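Putative branched-chain amino acid transport system substrate-binding protein (Rhodopseudomonas palustris, PDB 4F8J) probably serves as the periplasmic substrate-binding component of an ABC-type importer, and holds 4'-hydroxycinnamic acid in the cleft between its two lobes. Local coordinates at residues A114-I119 and A284-D289; E7-I12 and K69-M74; I141-S146 and G197-A202; P191-V196 and L218-H223. One frame throughout, in Å; residues are numbered along the deposited sequence. Where two conformers were deposited one is given.

How the contacts relate
All four contacts are largely buried, and they run from one lobe of a two-lobed binding protein to the other. Contact 2 and contact 4 are parallel strand pairs in two separate sheets, about 38 Å apart between centres. Backbone hydrogen bonds carry both, and contact 2 adds an aspartate side chain bonded to the neighbouring backbone. Contact 3 shares a sheet with contact 4, but it lies at the C-terminal ends of strands 137-143 and 193-197, where a serine backed by a tyrosine binds the ligand. Contact 1 lies nearest the centre of the chain. It has no hydrogen bond between its segments and rests on packing around His286. Contacts 1, 3 and 4 all touch 4'-hydroxycinnamic acid; contact 2 does not.

Contact 1: A114-I119 and A284-D289; sequences AMPQPI and AAHSFD. With HC4 (4'-hydroxycinnamic acid), chain E.
Pro116 packs over one face of the His286 ring. Its CG lies 3.9 Å from the ring centroid, 16° off the normal and shifted toward the rim, a CH-pi contact. Pro116 CA also meets His286 CE1 at 3.6 Å. Packing continues with Met115, a selenomethionine. Its CB sits 4.0 Å from His286 CB, and its CG touches the His286 carbonyl oxygen. Bends at chi2 and chi3 bring Met115 SE to 4.0 Å from Asp289 CB.

The one polar bond to the ligand here is made by His286. Its NE2 and the phenolic O4' of 4'-hydroxycinnamic acid form a 2.6 Å hydrogen bond near the plane of the ring. Pro116 CB approaches the same O4' at 3.4 Å, and the two segments together line the phenol end of the pocket. Protein partners hold the other polar groups. Gln117 OE1 comes to the ring edge at CE1, but it is hydrogen-bonded to Gln282. The Asp289 carboxylate bonds to Ser329 and Gln330.

This contact sets the loop between strand 112-114 and helix 119-132 against helix 282-302, near the centre of the molecule, at the ligand cleft. Helix 261-275 packs against that helix through Ala284, Ala285 and Phe288.

Contact 2: E7-I12 and K69-M74; sequences EITIGI and KADVIM
Thr9 and Asp71 make the polar grip of this strand pair. Thr9 N donates to Asp71 OD2 over 2.9 Å, nearly straight at 174°, and uses the lone pair of OD2 that points away from OD1. The Asp71 CG is anti to its own carbonyl carbon (chi1 -62°), which puts the carboxylate beside the start of strand 8-14. In return, Asp71 N donates to Thr9 O at 2.8 Å. The same oxygen takes a weak second bond from Val72 N. A water joins the group: it donates to Asp71 OD2 and Glu7 O and accepts from Thr9 OG1. The other carboxylate oxygen, OD1, bonds to Gly308 N, so both oxygens of this buried acid have partners.

Further along, the pairing becomes regular and parallel. Gly11 N donates to Val72 O at 3.0 Å, and Met74 N donates to Gly11 O at 2.7 Å. CA-H...O contacts from Ile10, Ile12 and Ile73 fill in between these bonds.

The packing lies on the face that carries Ile10, Ile12, Val72 and Met74. Met74, a selenomethionine, is extended beyond CG and runs beside Ile12, with SE 3.9 Å from Ile12 CD1. Its CE goes on to Ile10 CG2, at 3.7 Å.

Strands 8-14 and 72-75 are parallel neighbours in the core sheet of one lobe, with helices on both faces, as in the periplasmic binding protein fold. Helix 282-302 packs on the Ile10 and Met74 face through Leu294 and Phe291. Helix 54-67 meets Ile73 on the other face.

Contact 3: I141-S146 and G197-A202; sequences IGYSDS and GASGTA. With HC4 (4'-hydroxycinnamic acid), chain E; SO4 (sulfate ion), chain I.
Ile141 O accepts a hydrogen bond from Gly197 N at 2.7 Å. This begins a short parallel bridge between the ends of two strands. Gly142 pairs with Gly197, and their CA atoms are 4.0 Å apart. The backbones come this close where neither residue has a side chain, and Gly142 CA lies 3.1 Å from Gly197 O.

Tyr143 carries most of the contact. Its N donates to Gly197 O at 3.0 Å. Its ring extends over the backbone of the second segment, and Ala198 CA lies over one face, 3.9 Å from the centroid in a CH-pi contact. Ala198 CB touches Tyr143 CE1, and Ala202 CB meets the ring at its edge. Tyr143 OH lies 2.9 Å from Ser199 OG, which is in the plane of the ring. Ser199 OG stands between its backbone N and carbonyl carbon (chi1 62°) and donates to O2 of 4'-hydroxycinnamic acid at 2.7 Å. Tyr143 backs the serine that binds the ligand carboxylate, and its ring edge also comes near O2. Arg174 also bonds to the ligand.

Asp145 is the N-cap of helix 146-161, with a weak bond from Gly148 N to OD1, and its OD2 forms a salt bridge with Arg174. Ser146 OG lies 3.2 Å from O3 of a sulfate, probably from the crystallisation liquor.

The contact lies at the ligand end of strands 137-143 and 193-197, where helix 200-212 begins. Strand 165-172 flanks it and sends Phe172 edge-to-face against Tyr143.

Contact 4: P191-V196 and L218-H223; sequences PDAILV and LIYQTH. With HC4 (4'-hydroxycinnamic acid), chain E.
Ile194 lies beside Ile219, and Leu195 beside Tyr220, in a beta-alpha-beta crossover: strand 193-197, helix 200-212 and strand 218-221, with the strands parallel. Four backbone hydrogen bonds join the two segments, the first from the turn at Asp192. Leu218 N donates to Asp192 O at 3.2 Å, and Ile194 N to Leu218 O. Tyr220 N reaches Ile194 O at 2.9 Å, and Val196 N reaches Tyr220 O at 2.8 Å; both are nearly straight.

Apolar contacts line both faces. On one, Ala193 CB meets Tyr220 CE1 at 3.7 Å, while Leu195 CD1 touches Tyr220 CB, the two side chains crossing at about a right angle. The Tyr220 hydroxyl bonds to His129 of helix 119-132, which packs on this face. On the other, Val196 CG2 touches Ile219 CG2. Val196 also lies alongside Gln221, whose bend at chi2 (-79°) brings its amide against the valine. Gln221 NE2 bonds to Gln207 and Ala203 O of the crossover helix.

A water bridges the strand ends. It accepts from Thr222 N and has Val196 O and Gln221 OE1 within bonding distance.

Beyond the strand, His223 NE2 bonds to Gln117 O, and C3' of 4'-hydroxycinnamic acid sits over the centre of the His223 ring, 3.7 Å above the plane.

Contact 1: A114-I119 and A284-D289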
loop_
_atom_site.group_PDB
_atom_site.type_symbol
_atom_site.label_atom_id
_atom_site.label_comp_id
_atom_site.label_asym_id
_atom_site.label_seq_id
_atom_site.Cartn_x
_atom_site.Cartn_y
_atom_site.Cartn_z
ATOM N N ALA A 114 -3.099 -9.241 0.576
ATOM C CA ALA A 114 -2.579 -7.879 0.356
ATOM C C ALA A 114 -1.611 -7.453 1.444
ATOM O O ALA A 114 -1.854 -7.696 2.634
ATOM C CB ALA A 114 -3.737 -6.888 0.282
HETATM N N MSE A 115 -0.530 -6.807 1.023
HETATM C CA MSE A 115 0.415 -6.174 1.932
HETATM C C MSE A 115 -0.056 -4.813 2.452
HETATM O O MSE A 115 0.069 -4.541 3.641
HETATM C CB MSE A 115 1.801 -6.031 1.276
HETATM C CG MSE A 115 2.557 -7.275 0.934
HETATM SE SE MSE A 115 3.002 -8.304 2.560
HETATM C CE MSE A 115 1.745 -9.279 2.333
ATOM N N PRO A 116 -0.559 -3.929 1.588
ATOM C CA PRO A 116 -0.971 -2.605 2.134
ATOM C C PRO A 116 -2.059 -2.715 3.168
ATOM O O PRO A 116 -2.905 -3.605 3.106
ATOM C CB PRO A 116 -1.464 -1.853 0.897
ATOM C CG PRO A 116 -0.743 -2.520 -0.218
ATOM C CD PRO A 116 -0.753 -3.964 0.128
ATOM N N GLN A 117 -2.074 -1.770 4.094
ATOM C CA GLN A 117 -3.112 -1.736 5.078
ATOM C C GLN A 117 -4.491 -1.560 4.443
ATOM O O GLN A 117 -4.650 -0.775 3.497
ATOM C CB GLN A 117 -2.884 -0.619 6.070
ATOM C CG GLN A 117 -1.606 -0.755 6.909
ATOM C CD GLN A 117 -0.346 -0.317 6.222
ATOM O OE1 GLN A 117 -0.354 0.162 5.087
ATOM N NE2 GLN A 117 0.784 -0.535 6.899
ATOM N N PRO A 118 -5.487 -2.283 4.953
ATOM C CA PRO A 118 -6.831 -2.114 4.417
ATOM C C PRO A 118 -7.357 -0.713 4.709
ATOM O O PRO A 118 -7.030 -0.109 5.746
ATOM C CB PRO A 118 -7.638 -3.187 5.122
ATOM C CG PRO A 118 -6.938 -3.428 6.382
ATOM C CD PRO A 118 -5.481 -3.177 6.117
ATOM N N ILE A 119 -8.140 -0.210 3.779
ATOM C CA ILE A 119 -8.665 1.143 3.898
ATOM C C ILE A 119 -9.320 1.419 5.258
ATOM O O ILE A 119 -8.986 2.431 5.891
ATOM C CB ILE A 119 -9.540 1.533 2.666
ATOM C CG1 ILE A 119 -8.653 1.991 1.512
ATOM C CG2 ILE A 119 -10.525 2.654 3.017
ATOM C CD1 ILE A 119 -7.645 0.989 1.037
ATOM N N ALA A 284 8.308 0.828 -0.778
ATOM C CA ALA A 284 9.442 -0.084 -0.688
ATOM C C ALA A 284 9.114 -1.180 0.316
ATOM O O ALA A 284 9.469 -2.316 0.144
ATOM C CB ALA A 284 10.693 0.652 -0.236
ATOM N N ALA A 285 8.448 -0.797 1.409
ATOM C CA ALA A 285 8.161 -1.709 2.481
ATOM C C ALA A 285 7.229 -2.848 2.003
ATOM O O ALA A 285 7.293 -3.948 2.565
ATOM C CB ALA A 285 7.575 -0.964 3.675
ATOM N N HIS A 286 6.325 -2.597 1.059
ATOM C CA HIS A 286 5.397 -3.661 0.649
ATOM C C HIS A 286 6.090 -4.814 -0.055
ATOM O O HIS A 286 5.790 -5.978 0.221
ATOM C CB HIS A 286 4.246 -3.166 -0.183
ATOM C CG HIS A 286 3.387 -2.136 0.506
ATOM N ND1 HIS A 286 3.074 -2.191 1.839
ATOM C CD2 HIS A 286 2.789 -0.963 0.006
ATOM C CE1 HIS A 286 2.296 -1.134 2.160
ATOM N NE2 HIS A 286 2.100 -0.395 1.059
ATOM N N SER A 287 7.028 -4.506 -0.959
ATOM C CA SER A 287 7.753 -5.604 -1.613
ATOM C C SER A 287 8.710 -6.264 -0.628
ATOM O O SER A 287 8.812 -7.490 -0.603
ATOM C CB SER A 287 8.429 -5.168 -2.919
ATOM O OG SER A 287 9.347 -4.165 -2.597
ATOM N N PHE A 288 9.356 -5.497 0.252
ATOM C CA PHE A 288 10.237 -6.060 1.288
ATOM C C PHE A 288 9.428 -7.003 2.184
ATOM O O PHE A 288 9.822 -8.142 2.452
ATOM C CB PHE A 288 10.836 -4.907 2.120
ATOM C CG PHE A 288 11.773 -5.333 3.197
ATOM C CD1 PHE A 288 13.141 -5.566 2.951
ATOM C CD2 PHE A 288 11.306 -5.478 4.476
ATOM C CE1 PHE A 288 13.982 -5.927 3.983
ATOM C CE2 PHE A 288 12.151 -5.834 5.500
ATOM C CZ PHE A 288 13.487 -6.070 5.245
ATOM N N ASP A 289 8.250 -6.554 2.601
ATOM C CA ASP A 289 7.423 -7.331 3.524
ATOM C C ASP A 289 6.891 -8.592 2.833
ATOM O O ASP A 289 6.722 -9.618 3.497
ATOM C CB ASP A 289 6.258 -6.515 4.040
ATOM C CG ASP A 289 6.679 -5.443 5.023
ATOM O OD1 ASP A 289 7.869 -5.428 5.422
ATOM O OD2 ASP A 289 5.801 -4.668 5.476
HETATM C C1 HC4 E . -3.788 3.419 -5.704
HETATM O O1 HC4 E . -4.652 2.751 -6.290
HETATM O O2 HC4 E . -3.171 4.358 -6.284
HETATM C C2 HC4 E . -3.388 3.168 -4.292
HETATM C C3 HC4 E . -2.086 3.081 -4.022
HETATM C "C1'" HC4 E . -1.549 2.657 -2.692
HETATM C "C2'" HC4 E . -2.186 2.927 -1.465
HETATM C "C3'" HC4 E . -1.655 2.439 -0.281
HETATM C "C4'" HC4 E . -0.490 1.697 -0.237
HETATM C "C5'" HC4 E . 0.149 1.435 -1.443
HETATM C "C6'" HC4 E . -0.394 1.915 -2.621
HETATM O "O4'" HC4 E . 0.072 1.221 0.924
#

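Contact 2: E7-I12 and K69-M74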
loop_
_atom_site.group_PDB
_atom_site.type_symbol
_atom_site.label_atom_id
_atom_site.label_comp_id
_atom_site.label_asym_id
_atom_site.label_seq_id
_atom_site.Cartn_x
_atom_site.Cartn_y
_atom_site.Cartn_z
ATOM N N GLU A 7 14.836 -24.055 -7.802
ATOM C CA GLU A 7 14.576 -22.665 -7.477
ATOM C C GLU A 7 13.087 -22.450 -7.176
ATOM O O GLU A 7 12.230 -23.212 -7.621
ATOM C CB GLU A 7 15.031 -21.756 -8.617
ATOM C CG GLU A 7 14.123 -21.781 -9.841
ATOM C CD GLU A 7 14.490 -22.811 -10.883
ATOM O OE1 GLU A 7 15.230 -23.789 -10.598
ATOM O OE2 GLU A 7 14.008 -22.638 -12.020
ATOM N N ILE A 8 12.810 -21.413 -6.395
ATOM C CA ILE A 8 11.464 -20.944 -6.154
ATOM C C ILE A 8 11.310 -19.687 -7.030
ATOM O O ILE A 8 12.108 -18.758 -6.956
ATOM C CB ILE A 8 11.282 -20.621 -4.682
ATOM C CG1 ILE A 8 11.492 -21.914 -3.829
ATOM C CG2 ILE A 8 9.934 -19.957 -4.389
ATOM C CD1 ILE A 8 11.638 -21.584 -2.394
ATOM N N THR A 9 10.269 -19.673 -7.846
ATOM C CA THR A 9 10.100 -18.659 -8.887
ATOM C C THR A 9 9.017 -17.666 -8.501
ATOM O O THR A 9 7.846 -18.025 -8.257
ATOM C CB THR A 9 9.751 -19.336 -10.216
ATOM O OG1 THR A 9 10.740 -20.348 -10.480
ATOM C CG2 THR A 9 9.730 -18.317 -11.392
ATOM N N ILE A 10 9.398 -16.397 -8.500
ATOM C CA ILE A 10 8.531 -15.315 -8.071
ATOM C C ILE A 10 8.470 -14.285 -9.184
ATOM O O ILE A 10 9.497 -13.774 -9.615
ATOM C CB ILE A 10 9.093 -14.659 -6.813
ATOM C CG1 ILE A 10 9.221 -15.721 -5.706
ATOM C CG2 ILE A 10 8.220 -13.492 -6.386
ATOM C CD1 ILE A 10 10.257 -15.366 -4.706
ATOM N N GLY A 11 7.274 -14.009 -9.684
ATOM C CA GLY A 11 7.100 -12.935 -10.652
ATOM C C GLY A 11 6.510 -11.704 -10.006
ATOM O O GLY A 11 5.551 -11.802 -9.246
ATOM N N ILE A 12 7.052 -10.543 -10.359
ATOM C CA ILE A 12 6.660 -9.283 -9.760
ATOM C C ILE A 12 6.386 -8.287 -10.876
ATOM O O ILE A 12 7.263 -8.041 -11.702
ATOM C CB ILE A 12 7.783 -8.715 -8.864
ATOM C CG1 ILE A 12 8.232 -9.766 -7.837
ATOM C CG2 ILE A 12 7.266 -7.502 -8.119
ATOM C CD1 ILE A 12 9.272 -9.256 -6.843
ATOM N N LYS A 69 6.256 -20.303 -15.056
ATOM C CA LYS A 69 5.723 -21.319 -14.139
ATOM C C LYS A 69 5.910 -20.873 -12.678
ATOM O O LYS A 69 6.355 -21.639 -11.799
ATOM C CB LYS A 69 6.352 -22.702 -14.430
ATOM C CG LYS A 69 6.135 -23.157 -15.879
ATOM C CD LYS A 69 7.014 -24.349 -16.237
ATOM C CE LYS A 69 6.933 -24.742 -17.714
ATOM N NZ LYS A 69 7.489 -23.689 -18.607
ATOM N N ALA A 70 5.612 -19.603 -12.415
ATOM C CA ALA A 70 5.849 -19.011 -11.103
ATOM C C ALA A 70 5.141 -19.739 -9.966
ATOM O O ALA A 70 4.014 -20.184 -10.104
ATOM C CB ALA A 70 5.417 -17.531 -11.078
ATOM N N ASP A 71 5.811 -19.818 -8.820
ATOM C CA ASP A 71 5.217 -20.328 -7.573
ATOM C C ASP A 71 4.378 -19.271 -6.874
ATOM O O ASP A 71 3.420 -19.581 -6.203
ATOM C CB ASP A 71 6.329 -20.791 -6.639
ATOM C CG ASP A 71 7.134 -21.947 -7.245
ATOM O OD1 ASP A 71 6.514 -22.999 -7.496
ATOM O OD2 ASP A 71 8.353 -21.806 -7.430
ATOM N N VAL A 72 4.770 -18.007 -7.046
ATOM C CA VAL A 72 4.104 -16.852 -6.412
ATOM C C VAL A 72 4.222 -15.675 -7.361
ATOM O O VAL A 72 5.249 -15.496 -8.027
ATOM C CB VAL A 72 4.766 -16.439 -5.041
ATOM C CG1 VAL A 72 4.050 -15.256 -4.377
ATOM C CG2 VAL A 72 4.831 -17.633 -4.102
ATOM N N ILE A 73 3.165 -14.882 -7.435
ATOM C CA ILE A 73 3.188 -13.629 -8.181
ATOM C C ILE A 73 2.879 -12.459 -7.257
ATOM O O ILE A 73 2.204 -12.601 -6.226
ATOM C CB ILE A 73 2.307 -13.654 -9.434
ATOM C CG1 ILE A 73 0.857 -13.753 -9.141
ATOM C CG2 ILE A 73 2.771 -14.780 -10.364
ATOM C CD1 ILE A 73 0.008 -13.603 -10.390
HETATM N N MSE A 74 3.425 -11.300 -7.586
HETATM C CA MSE A 74 3.315 -10.123 -6.721
HETATM C C MSE A 74 3.025 -8.921 -7.609
HETATM O O MSE A 74 3.502 -8.813 -8.720
HETATM C CB MSE A 74 4.607 -9.851 -5.946
HETATM C CG MSE A 74 5.098 -10.920 -5.080
HETATM SE SE MSE A 74 6.701 -10.340 -4.155
HETATM C CE MSE A 74 7.010 -11.976 -3.181
HETATM O O HOH W 1 9.793 -22.742 -9.451
#

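Contact 3: I141-S146 and G197-A202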
loop_
_atom_site.group_PDB
_atom_site.type_symbol
_atom_site.label_atom_id
_atom_site.label_comp_id
_atom_site.label_asym_id
_atom_site.label_seq_id
_atom_site.Cartn_x
_atom_site.Cartn_y
_atom_site.Cartn_z
ATOM N N ILE A 141 -12.075 14.742 -1.669
ATOM C CA ILE A 141 -11.596 14.772 -3.055
ATOM C C ILE A 141 -10.708 13.553 -3.277
ATOM O O ILE A 141 -9.735 13.332 -2.538
ATOM C CB ILE A 141 -10.852 16.091 -3.399
ATOM C CG1 ILE A 141 -10.438 16.051 -4.864
ATOM C CG2 ILE A 141 -9.661 16.350 -2.457
ATOM C CD1 ILE A 141 -9.995 17.404 -5.382
ATOM N N GLY A 142 -11.077 12.732 -4.249
ATOM C CA GLY A 142 -10.338 11.510 -4.537
ATOM C C GLY A 142 -10.530 10.995 -5.943
ATOM O O GLY A 142 -11.278 11.593 -6.735
ATOM N N TYR A 143 -9.855 9.909 -6.273
ATOM C CA TYR A 143 -9.935 9.383 -7.640
ATOM C C TYR A 143 -11.344 8.959 -7.991
ATOM O O TYR A 143 -12.087 8.450 -7.146
ATOM C CB TYR A 143 -9.056 8.164 -7.838
ATOM C CG TYR A 143 -7.577 8.367 -7.628
ATOM C CD1 TYR A 143 -6.938 9.523 -8.053
ATOM C CD2 TYR A 143 -6.802 7.342 -7.138
ATOM C CE1 TYR A 143 -5.557 9.689 -7.887
ATOM C CE2 TYR A 143 -5.437 7.486 -6.949
ATOM C CZ TYR A 143 -4.807 8.639 -7.356
ATOM O OH TYR A 143 -3.440 8.799 -7.203
ATOM N N SER A 144 -11.667 9.097 -9.283
ATOM C CA SER A 144 -12.881 8.542 -9.856
ATOM C C SER A 144 -12.664 7.082 -10.294
ATOM O O SER A 144 -12.921 6.691 -11.447
ATOM C CB SER A 144 -13.317 9.398 -11.056
ATOM O OG SER A 144 -12.210 9.608 -11.926
ATOM N N ASP A 145 -12.172 6.248 -9.389
ATOM C CA ASP A 145 -12.009 4.829 -9.680
ATOM C C ASP A 145 -12.127 4.050 -8.368
ATOM O O ASP A 145 -12.482 4.630 -7.337
ATOM C CB ASP A 145 -10.674 4.581 -10.408
ATOM C CG ASP A 145 -9.444 4.705 -9.514
ATOM O OD1 ASP A 145 -9.532 4.904 -8.285
ATOM O OD2 ASP A 145 -8.348 4.594 -10.086
ATOM N N SER A 146 -11.830 2.758 -8.412
ATOM C CA SER A 146 -12.043 1.867 -7.265
ATOM C C SER A 146 -11.362 2.293 -5.964
ATOM O O SER A 146 -11.985 2.227 -4.913
ATOM C CB SER A 146 -11.609 0.450 -7.604
ATOM O OG SER A 146 -12.021 -0.431 -6.584
ATOM N N GLY A 197 -8.320 11.411 -1.238
ATOM C CA GLY A 197 -8.188 9.984 -1.565
ATOM C C GLY A 197 -7.415 9.727 -2.858
ATOM O O GLY A 197 -7.974 9.587 -3.934
ATOM N N ALA A 198 -6.101 9.658 -2.747
ATOM C CA ALA A 198 -5.261 9.580 -3.917
ATOM C C ALA A 198 -3.932 8.969 -3.451
ATOM O O ALA A 198 -3.858 8.412 -2.335
ATOM C CB ALA A 198 -5.091 10.973 -4.541
ATOM N N SER A 199 -2.912 9.027 -4.307
ATOM C CA SER A 199 -1.663 8.343 -4.030
ATOM C C SER A 199 -0.533 8.993 -4.807
ATOM O O SER A 199 -0.769 9.672 -5.784
ATOM C CB SER A 199 -1.800 6.868 -4.416
ATOM O OG SER A 199 -2.064 6.718 -5.798
ATOM N N GLY A 200 0.680 8.815 -4.300
ATOM C CA GLY A 200 1.877 9.322 -4.967
ATOM C C GLY A 200 1.791 10.777 -5.361
ATOM O O GLY A 200 1.344 11.624 -4.587
ATOM N N THR A 201 2.207 11.081 -6.593
ATOM C CA THR A 201 2.230 12.458 -7.080
ATOM C C THR A 201 0.848 13.137 -7.085
ATOM O O THR A 201 0.702 14.293 -6.676
ATOM C CB THR A 201 2.858 12.501 -8.497
ATOM O OG1 THR A 201 4.211 12.051 -8.393
ATOM C CG2 THR A 201 2.817 13.906 -9.086
ATOM N N ALA A 202 -0.180 12.419 -7.523
ATOM C CA ALA A 202 -1.534 12.978 -7.498
ATOM C C ALA A 202 -2.008 13.364 -6.101
ATOM O O ALA A 202 -2.778 14.299 -5.972
ATOM C CB ALA A 202 -2.524 12.029 -8.155
HETATM C C1 HC4 E . -3.788 3.419 -5.704
HETATM O O1 HC4 E . -4.652 2.751 -6.290
HETATM O O2 HC4 E . -3.171 4.358 -6.284
HETATM C C2 HC4 E . -3.388 3.168 -4.292
HETATM C C3 HC4 E . -2.086 3.081 -4.022
HETATM C "C1'" HC4 E . -1.549 2.657 -2.692
HETATM C "C2'" HC4 E . -2.186 2.927 -1.465
HETATM C "C3'" HC4 E . -1.655 2.439 -0.281
HETATM C "C4'" HC4 E . -0.490 1.697 -0.237
HETATM C "C5'" HC4 E . 0.149 1.435 -1.443
HETATM C "C6'" HC4 E . -0.394 1.915 -2.621
HETATM O "O4'" HC4 E . 0.072 1.221 0.924
HETATM S S SO4 I . -13.469 -3.522 -8.768
HETATM O O1 SO4 I . -13.504 -4.432 -9.941
HETATM O O2 SO4 I . -13.693 -4.303 -7.526
HETATM O O3 SO4 I . -12.154 -2.836 -8.710
HETATM O O4 SO4 I . -14.548 -2.510 -8.900
#

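Contact 4: P191-V196 and L218-H223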
loop_
_atom_site.group_PDB
_atom_site.type_symbol
_atom_site.label_atom_id
_atom_site.label_comp_id
_atom_site.label_asym_id
_atom_site.label_seq_id
_atom_site.Cartn_x
_atom_site.Cartn_y
_atom_site.Cartn_z
ATOM N N PRO A 191 -15.613 22.919 4.603
ATOM C CA PRO A 191 -15.718 21.927 5.659
ATOM C C PRO A 191 -14.607 22.171 6.663
ATOM O O PRO A 191 -13.590 22.778 6.303
ATOM C CB PRO A 191 -15.516 20.610 4.923
ATOM C CG PRO A 191 -14.702 20.981 3.733
ATOM C CD PRO A 191 -15.201 22.322 3.326
ATOM N N ASP A 192 -14.775 21.686 7.891
ATOM C CA ASP A 192 -13.709 21.761 8.886
ATOM C C ASP A 192 -12.427 21.030 8.461
ATOM O O ASP A 192 -11.310 21.483 8.780
ATOM C CB ASP A 192 -14.195 21.189 10.220
ATOM C CG ASP A 192 -15.396 21.920 10.773
ATOM O OD1 ASP A 192 -15.553 23.140 10.521
ATOM O OD2 ASP A 192 -16.184 21.267 11.499
ATOM N N ALA A 193 -12.575 19.902 7.749
ATOM C CA ALA A 193 -11.439 19.152 7.200
ATOM C C ALA A 193 -11.788 18.620 5.811
ATOM O O ALA A 193 -12.970 18.516 5.429
ATOM C CB ALA A 193 -11.054 17.999 8.144
ATOM N N ILE A 194 -10.741 18.296 5.054
ATOM C CA ILE A 194 -10.897 17.583 3.791
ATOM C C ILE A 194 -10.004 16.331 3.771
ATOM O O ILE A 194 -8.846 16.345 4.226
ATOM C CB ILE A 194 -10.557 18.512 2.610
ATOM C CG1 ILE A 194 -11.612 19.602 2.514
ATOM C CG2 ILE A 194 -10.389 17.748 1.288
ATOM C CD1 ILE A 194 -11.270 20.746 1.569
ATOM N N LEU A 195 -10.587 15.214 3.331
ATOM C CA LEU A 195 -9.852 13.976 3.125
ATOM C C LEU A 195 -9.541 13.884 1.647
ATOM O O LEU A 195 -10.444 14.014 0.797
ATOM C CB LEU A 195 -10.715 12.758 3.511
ATOM C CG LEU A 195 -10.145 11.377 3.143
ATOM C CD1 LEU A 195 -8.848 11.143 3.943
ATOM C CD2 LEU A 195 -11.180 10.293 3.443
ATOM N N VAL A 196 -8.264 13.650 1.339
ATOM C CA VAL A 196 -7.809 13.482 -0.035
ATOM C C VAL A 196 -7.605 11.990 -0.260
ATOM O O VAL A 196 -6.831 11.384 0.452
ATOM C CB VAL A 196 -6.466 14.191 -0.289
ATOM C CG1 VAL A 196 -6.014 13.936 -1.724
ATOM C CG2 VAL A 196 -6.586 15.671 -0.012
ATOM N N LEU A 218 -8.176 21.501 8.290
ATOM C CA LEU A 218 -7.220 20.418 8.330
ATOM C C LEU A 218 -7.305 19.583 7.052
ATOM O O LEU A 218 -8.414 19.395 6.503
ATOM C CB LEU A 218 -7.448 19.543 9.547
ATOM C CG LEU A 218 -7.280 20.148 10.935
ATOM C CD1 LEU A 218 -7.415 19.025 11.980
ATOM C CD2 LEU A 218 -5.948 20.851 11.131
ATOM N N ILE A 219 -6.150 19.150 6.532
ATOM C CA ILE A 219 -6.109 18.223 5.395
ATOM C C ILE A 219 -5.559 16.883 5.815
ATOM O O ILE A 219 -4.537 16.799 6.561
ATOM C CB ILE A 219 -5.332 18.776 4.185
ATOM C CG1 ILE A 219 -5.973 20.091 3.735
ATOM C CG2 ILE A 219 -5.304 17.738 3.033
ATOM C CD1 ILE A 219 -5.167 20.876 2.699
ATOM N N TYR A 220 -6.301 15.841 5.412
ATOM C CA TYR A 220 -5.968 14.456 5.713
ATOM C C TYR A 220 -5.662 13.692 4.438
ATOM O O TYR A 220 -6.374 13.804 3.436
ATOM C CB TYR A 220 -7.144 13.800 6.455
ATOM C CG TYR A 220 -7.357 14.311 7.864
ATOM C CD1 TYR A 220 -8.021 15.521 8.105
ATOM C CD2 TYR A 220 -6.900 13.599 8.964
ATOM C CE1 TYR A 220 -8.224 15.975 9.384
ATOM C CE2 TYR A 220 -7.099 14.063 10.253
ATOM C CZ TYR A 220 -7.763 15.242 10.464
ATOM O OH TYR A 220 -7.952 15.716 11.753
ATOM N N GLN A 221 -4.581 12.914 4.532
ATOM C CA GLN A 221 -4.020 12.131 3.428
ATOM C C GLN A 221 -4.024 10.661 3.766
ATOM O O GLN A 221 -3.820 10.266 4.939
ATOM C CB GLN A 221 -2.595 12.572 3.056
ATOM C CG GLN A 221 -2.486 13.948 2.433
ATOM C CD GLN A 221 -2.859 13.983 0.957
ATOM O OE1 GLN A 221 -2.966 12.926 0.303
ATOM N NE2 GLN A 221 -2.950 15.188 0.388
ATOM N N THR A 222 -4.249 9.855 2.716
ATOM C CA THR A 222 -4.205 8.396 2.813
ATOM C C THR A 222 -2.771 7.851 2.782
ATOM O O THR A 222 -1.790 8.572 2.513
ATOM C CB THR A 222 -4.988 7.700 1.660
ATOM O OG1 THR A 222 -4.259 7.745 0.426
ATOM C CG2 THR A 222 -6.375 8.267 1.458
ATOM N N HIS A 223 -2.660 6.560 3.069
ATOM C CA HIS A 223 -1.356 5.889 3.043
ATOM C C HIS A 223 -0.766 5.744 1.659
ATOM O O HIS A 223 0.425 5.520 1.500
ATOM C CB HIS A 223 -1.383 4.585 3.807
ATOM C CG HIS A 223 -2.447 3.605 3.366
ATOM N ND1 HIS A 223 -3.722 3.962 3.001
ATOM C CD2 HIS A 223 -2.415 2.219 3.361
ATOM C CE1 HIS A 223 -4.426 2.839 2.736
ATOM N NE2 HIS A 223 -3.625 1.777 2.953
HETATM C C1 HC4 E . -3.788 3.419 -5.704
HETATM O O1 HC4 E . -4.652 2.751 -6.290
HETATM O O2 HC4 E . -3.171 4.358 -6.284
HETATM C C2 HC4 E . -3.388 3.168 -4.292
HETATM C C3 HC4 E . -2.086 3.081 -4.022
HETATM C "C1'" HC4 E . -1.549 2.657 -2.692
HETATM C "C2'" HC4 E . -2.186 2.927 -1.465
HETATM C "C3'" HC4 E . -1.655 2.439 -0.281
HETATM C "C4'" HC4 E . -0.490 1.697 -0.237
HETATM C "C5'" HC4 E . 0.149 1.435 -1.443
HETATM C "C6'" HC4 E . -0.394 1.915 -2.621
HETATM O "O4'" HC4 E . 0.072 1.221 0.924
HETATM O O HOH W 2 -4.339 10.612 -0.096
#